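Local coordinates for NADH dehydrogenase (Methanothermobacter marburgensis, PDB 4R81) that catalyses the oxidation of NADH by quinones, using a bound FMN as its flavin cofactor, at the interface of chains A and B. Residues are numbered along the deposited sequence; one frame, centred on the assembly and turned at random. Chains: chain A/B, NADH dehydrogenase.

Both contacts lie in the interface between two copies of one flavodoxin-like FMN protein, and their C-alpha centres are about 17 Å apart. The interface is two-fold symmetric, so each contact recurs with the chains exchanged. They share no residue, but the chain A loop of contact 2, residues 93-95, lies just before helix 98-107, whose first residues enter contact 1. Contact 1 is polar and hydrated. Contact 2 sets helix 148-162 of chain B against the FMN-binding loop of chain A. This places the flavin site beside the subunit interface, and pairing may steady the flavin loop, in keeping with the dimeric quinone reductases of this family.

Contact 1: the interface of chains A and B. Residues chain A 43, 47, 49-50, 98-99; chain B 49-50, 98.
B:Glu50 has CG beside its backbone N (chi1 -69°) and bends at chi2 (102°), which carries its carboxylate across to A:Ser49 and A:Lys99. A:Lys99 starts with CG anti to its own N and then bends twice, bringing its ammonium NZ to the same oxygen. The site is a charged, hydrated patch in the dimer interface of this flavodoxin-like NAD(P)H:quinone oxidoreductase. B:Glu50 OE2 forms a salt bridge and hydrogen bond with A:Lys99 NZ at 2.9 Å. It also accepts a hydrogen bond from the hydroxyl A:Ser49 OG at 3.0 Å. The two donors come from opposite faces of the carboxylate plane, so the oxygen is clamped between them. A:Lys99 NZ is steadied from its own chain by the carbonyl A:Phe47 O, 2.8 Å away. The CE of this lysine sits over the centre of the A:Tyr43 ring. The hydroxyl end of that tyrosine in turn packs against B:Glu50, with OH 3.7 Å from CB. Were B:Glu50 replaced by an alanine, the A:Lys99 ammonium would probably lose its carboxylate mate across the interface, and A:Ser49 OG this acceptor. The reciprocal bond runs from B:Ser49 OG to A:Glu50 OE2 at 2.9 Å, again from above the carboxylate plane. Two waters fill in between the chains. Water 1 joins A:Ser49 N and A:Glu50 OE1 to B:Glu50 OE2. Water 2 joins B:Ser49 N and B:Glu50 OE1 to A:Glu50 OE2. The carboxylates approach each other without touching, A:Glu50 OE2 lying 4.7 Å from B:Glu50 OE1. The bridging waters and the lysine are likely to ease the repulsion between them. Near the two-fold axis, the A:Ala98 and B:Ala98 methyls each lie 3.5 Å from the other residue's carbonyl, CB to O, and let the starts of the 98-107 helices come close.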
ATOM      1  N   TYR A  43     -15.682   0.290  -0.391  1.00 18.56           N
ATOM      2  CA  TYR A  43     -16.142   1.679  -0.419  1.00 20.93           C
ATOM      3  C   TYR A  43     -17.623   1.788  -0.069  1.00 23.66           C
ATOM      4  O   TYR A  43     -18.013   2.649   0.728  1.00 23.49           O
ATOM      5  CB  TYR A  43     -15.868   2.329  -1.775  1.00 21.47           C
ATOM      6  CG  TYR A  43     -14.531   3.030  -1.887  1.00 20.75           C
ATOM      7  CD1 TYR A  43     -14.410   4.392  -1.613  1.00 20.31           C
ATOM      8  CD2 TYR A  43     -13.396   2.339  -2.286  1.00 21.62           C
ATOM      9  CE1 TYR A  43     -13.193   5.041  -1.726  1.00 20.83           C
ATOM     10  CE2 TYR A  43     -12.172   2.980  -2.403  1.00 19.68           C
ATOM     11  CZ  TYR A  43     -12.084   4.335  -2.133  1.00 20.57           C
ATOM     12  OH  TYR A  43     -10.880   4.984  -2.252  1.00 22.87           O
ATOM     13  N   PHE A  47     -16.017   1.034   4.799  1.00 24.69           N
ATOM     14  CA  PHE A  47     -15.056   0.297   5.608  1.00 23.71           C
ATOM     15  C   PHE A  47     -13.954   1.201   6.129  1.00 23.48           C
ATOM     16  O   PHE A  47     -13.296   1.902   5.357  1.00 24.45           O
ATOM     17  CB  PHE A  47     -14.451  -0.858   4.818  1.00 23.99           C
ATOM     18  CG  PHE A  47     -13.550  -1.737   5.636  1.00 25.37           C
ATOM     19  CD1 PHE A  47     -14.084  -2.696   6.485  1.00 26.65           C
ATOM     20  CD2 PHE A  47     -12.169  -1.599   5.567  1.00 26.25           C
ATOM     21  CE1 PHE A  47     -13.257  -3.511   7.244  1.00 27.32           C
ATOM     22  CE2 PHE A  47     -11.338  -2.409   6.322  1.00 27.41           C
ATOM     23  CZ  PHE A  47     -11.883  -3.363   7.164  1.00 27.50           C
ATOM     24  N   SER A  49     -10.536   2.174   7.068  1.00 23.06           N
ATOM     25  CA  SER A  49      -9.266   1.623   6.618  1.00 22.76           C
ATOM     26  C   SER A  49      -8.089   1.921   7.542  1.00 20.73           C
ATOM     27  O   SER A  49      -7.046   1.301   7.408  1.00 19.68           O
ATOM     28  CB  SER A  49      -8.969   2.050   5.180  1.00 26.42           C
ATOM     29  OG  SER A  49      -8.791   3.439   5.094  1.00 28.26           O
ATOM     30  N   GLU A  50      -8.247   2.849   8.485  1.00 20.71           N
ATOM     31  CA  GLU A  50      -7.143   3.195   9.389  1.00 20.74           C
ATOM     32  C   GLU A  50      -7.090   2.303  10.615  1.00 19.13           C
ATOM     33  O   GLU A  50      -8.046   2.268  11.392  1.00 21.15           O
ATOM     34  CB  GLU A  50      -7.261   4.639   9.890  1.00 23.41           C
ATOM     35  CG  GLU A  50      -6.841   5.702   8.904  1.00 27.46           C
ATOM     36  CD  GLU A  50      -7.991   6.196   8.063  1.00 28.93           C
ATOM     37  OE1 GLU A  50      -9.094   5.602   8.161  1.00 31.30           O
ATOM     38  OE2 GLU A  50      -7.792   7.182   7.312  1.00 27.92           O
ATOM     39  N   ALA A  98      -5.490   2.602  -0.914  1.00 15.25           N
ATOM     40  CA  ALA A  98      -5.394   2.702   0.536  1.00 15.61           C
ATOM     41  C   ALA A  98      -6.517   1.954   1.243  1.00 16.38           C
ATOM     42  O   ALA A  98      -6.292   1.367   2.307  1.00 15.85           O
ATOM     43  CB  ALA A  98      -5.385   4.159   0.964  1.00 16.35           C
ATOM     44  N   LYS A  99      -7.718   1.985   0.658  1.00 16.28           N
ATOM     45  CA  LYS A  99      -8.874   1.304   1.244  1.00 16.10           C
ATOM     46  C   LYS A  99      -8.613  -0.194   1.433  1.00 16.92           C
ATOM     47  O   LYS A  99      -8.943  -0.761   2.480  1.00 16.60           O
ATOM     48  CB  LYS A  99     -10.132   1.512   0.395  1.00 19.27           C
ATOM     49  CG  LYS A  99     -11.324   0.707   0.880  1.00 21.09           C
ATOM     50  CD  LYS A  99     -11.967   1.329   2.115  1.00 22.74           C
ATOM     51  CE  LYS A  99     -12.924   2.459   1.738  1.00 22.93           C
ATOM     52  NZ  LYS A  99     -13.346   3.271   2.921  1.00 24.27           N
TER
ATOM     53  N   SER B  49      -7.719   9.555   3.850  1.00 18.52           N
ATOM     54  CA  SER B  49      -6.819   8.725   3.063  1.00 20.56           C
ATOM     55  C   SER B  49      -7.447   8.107   1.826  1.00 20.32           C
ATOM     56  O   SER B  49      -6.732   7.657   0.946  1.00 21.41           O
ATOM     57  CB  SER B  49      -6.175   7.643   3.931  1.00 25.34           C
ATOM     58  OG  SER B  49      -7.153   6.811   4.514  1.00 29.06           O
ATOM     59  N   GLU B  50      -8.775   8.090   1.741  1.00 20.10           N
ATOM     60  CA  GLU B  50      -9.424   7.459   0.587  1.00 22.16           C
ATOM     61  C   GLU B  50      -9.699   8.418  -0.574  1.00 21.94           C
ATOM     62  O   GLU B  50     -10.393   9.423  -0.415  1.00 24.46           O
ATOM     63  CB  GLU B  50     -10.727   6.763   0.986  1.00 25.53           C
ATOM     64  CG  GLU B  50     -10.537   5.534   1.840  1.00 29.36           C
ATOM     65  CD  GLU B  50     -10.824   5.811   3.292  1.00 31.10           C
ATOM     66  OE1 GLU B  50     -10.721   6.997   3.695  1.00 33.28           O
ATOM     67  OE2 GLU B  50     -11.167   4.853   4.022  1.00 29.37           O
ATOM     68  N   ALA B  98      -1.951   2.238   5.637  1.00 15.02           N
ATOM     69  CA  ALA B  98      -2.956   2.727   4.702  1.00 14.92           C
ATOM     70  C   ALA B  98      -3.037   4.253   4.678  1.00 15.89           C
ATOM     71  O   ALA B  98      -3.235   4.844   3.625  1.00 16.04           O
ATOM     72  CB  ALA B  98      -4.308   2.133   5.027  1.00 16.71           C
TER
HETATM   73  O   HOH W   1     -11.363   5.159   6.503  1.00 28.07           O
HETATM   74  O   HOH W   2      -9.510   8.531   5.934  1.00 31.03           O

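Contact 2: the interface of chains A and B. Residues chain A 93-95, 148; chain B 155, 159-160.
A:Trp93 and A:Ser94 both have positive phi (51° and 66°), a turn that presents the A:Trp93 carbonyl to B:Arg160 and the A:Ser94 side chain to B:Asp159. B:Arg160 grips the carbonyl oxygen side-on with two nitrogens. NE lies 3.0 Å from A:Trp93 O, in the carbonyl plane and on a lone pair. NH2 is also 3.0 Å from A:Trp93 O but tilted from that plane. The oxygen sits at the guanidinium edge, nearly in its plane. An extended stretch from CG to NE carries the arginine to this oxygen, and B:Val155 CG1 lies over one guanidinium face, toward its rim. A:Ser94 OG donates a short hydrogen bond to the carboxylate oxygen B:Asp159 OD2, 2.5 Å away. It meets that oxygen from well above the carboxylate plane. The A:Trp93 and B:Asp159 side chains cross at about a right angle, their flat groups inclined at 42°, with A:Trp93 CE3 3.9 Å from B:Asp159 OD2. A:Ser94 CB packs 3.9 Å from B:Val155 CG1, and the A:Ile148 end methyl lies loosely beside B:Val155. A:Trp93 and A:Ser94 also bind FMN, so the partner subunit probably steadies the flavin loop. In the flavodoxin-like fold this loop follows strand 84-90 and precedes helix 98-107, and helix 148-162 of the other chain packs against it.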
ATOM      1  N   TRP A  93      -0.097   3.745  -7.571  1.00 16.78           N
ATOM      2  CA  TRP A  93       1.253   3.896  -7.021  1.00 16.97           C
ATOM      3  C   TRP A  93       1.852   2.542  -6.633  1.00 16.91           C
ATOM      4  O   TRP A  93       2.463   2.366  -5.575  1.00 17.98           O
ATOM      5  CB  TRP A  93       1.293   4.976  -5.909  1.00 15.98           C
ATOM      6  CG  TRP A  93       0.814   6.269  -6.516  1.00 16.99           C
ATOM      7  CD1 TRP A  93      -0.409   6.851  -6.360  1.00 18.44           C
ATOM      8  CD2 TRP A  93       1.516   7.066  -7.481  1.00 18.28           C
ATOM      9  NE1 TRP A  93      -0.499   7.985  -7.144  1.00 17.46           N
ATOM     10  CE2 TRP A  93       0.670   8.138  -7.839  1.00 18.49           C
ATOM     11  CE3 TRP A  93       2.790   6.991  -8.053  1.00 19.78           C
ATOM     12  CZ2 TRP A  93       1.056   9.127  -8.755  1.00 17.64           C
ATOM     13  CZ3 TRP A  93       3.174   7.973  -8.959  1.00 19.46           C
ATOM     14  CH2 TRP A  93       2.314   9.033  -9.293  1.00 19.39           C
ATOM     15  N   SER A  94       1.648   1.592  -7.542  1.00 16.76           N
ATOM     16  CA  SER A  94       2.276   0.282  -7.493  1.00 17.01           C
ATOM     17  C   SER A  94       1.863  -0.600  -6.320  1.00 17.38           C
ATOM     18  O   SER A  94       2.565  -1.546  -5.986  1.00 19.15           O
ATOM     19  CB  SER A  94       3.800   0.415  -7.585  1.00 19.51           C
ATOM     20  OG  SER A  94       4.159   1.018  -8.819  1.00 21.49           O
ATOM     21  N   ASP A  95       0.714  -0.307  -5.714  1.00 17.20           N
ATOM     22  CA  ASP A  95       0.131  -1.203  -4.718  1.00 18.23           C
ATOM     23  C   ASP A  95      -1.382  -0.979  -4.731  1.00 17.84           C
ATOM     24  O   ASP A  95      -1.891  -0.192  -5.529  1.00 19.49           O
ATOM     25  CB  ASP A  95       0.766  -0.956  -3.339  1.00 18.51           C
ATOM     26  CG  ASP A  95       0.453  -2.053  -2.311  1.00 21.71           C
ATOM     27  OD1 ASP A  95      -0.157  -3.090  -2.647  1.00 22.20           O
ATOM     28  OD2 ASP A  95       0.837  -1.871  -1.136  1.00 25.50           O
ATOM     29  N   ILE A 148       8.346  -3.832 -11.159  1.00 23.42           N
ATOM     30  CA  ILE A 148       7.136  -3.579 -10.379  1.00 23.54           C
ATOM     31  C   ILE A 148       6.264  -4.843 -10.257  1.00 21.56           C
ATOM     32  O   ILE A 148       5.763  -5.148  -9.177  1.00 21.94           O
ATOM     33  CB  ILE A 148       6.325  -2.380 -10.928  1.00 25.53           C
ATOM     34  CG1 ILE A 148       7.115  -1.080 -10.756  1.00 26.66           C
ATOM     35  CG2 ILE A 148       4.997  -2.252 -10.201  1.00 25.86           C
ATOM     36  CD1 ILE A 148       7.234  -0.614  -9.310  1.00 26.61           C
TER
ATOM     37  N   VAL B 155       9.139   0.200  -5.338  1.00 18.51           N
ATOM     38  CA  VAL B 155       7.855   0.860  -5.198  1.00 18.98           C
ATOM     39  C   VAL B 155       7.978   2.227  -4.535  1.00 18.74           C
ATOM     40  O   VAL B 155       7.513   3.236  -5.074  1.00 19.34           O
ATOM     41  CB  VAL B 155       6.861  -0.043  -4.423  1.00 19.00           C
ATOM     42  CG1 VAL B 155       5.599   0.718  -4.098  1.00 18.98           C
ATOM     43  CG2 VAL B 155       6.531  -1.301  -5.227  1.00 21.16           C
ATOM     44  N   ASP B 159       9.079   4.100  -7.878  1.00 19.82           N
ATOM     45  CA  ASP B 159       7.815   4.562  -8.441  1.00 20.41           C
ATOM     46  C   ASP B 159       7.295   5.859  -7.803  1.00 19.31           C
ATOM     47  O   ASP B 159       6.889   6.781  -8.509  1.00 21.89           O
ATOM     48  CB  ASP B 159       6.769   3.455  -8.313  1.00 21.23           C
ATOM     49  CG  ASP B 159       5.545   3.711  -9.162  1.00 26.90           C
ATOM     50  OD1 ASP B 159       5.712   4.068 -10.351  1.00 28.67           O
ATOM     51  OD2 ASP B 159       4.412   3.540  -8.649  1.00 28.58           O
ATOM     52  N   ARG B 160       7.316   5.929  -6.475  1.00 17.49           N
ATOM     53  CA  ARG B 160       6.656   7.016  -5.744  1.00 16.73           C
ATOM     54  C   ARG B 160       7.521   8.247  -5.515  1.00 17.85           C
ATOM     55  O   ARG B 160       7.018   9.310  -5.145  1.00 19.51           O
ATOM     56  CB  ARG B 160       6.163   6.508  -4.385  1.00 16.24           C
ATOM     57  CG  ARG B 160       5.008   5.523  -4.494  1.00 15.84           C
ATOM     58  CD  ARG B 160       4.581   4.969  -3.144  1.00 15.69           C
ATOM     59  NE  ARG B 160       3.753   3.774  -3.312  1.00 16.28           N
ATOM     60  CZ  ARG B 160       3.495   2.886  -2.357  1.00 16.07           C
ATOM     61  NH1 ARG B 160       4.000   3.038  -1.136  1.00 17.14           N
ATOM     62  NH2 ARG B 160       2.741   1.831  -2.632  1.00 15.05           N
TER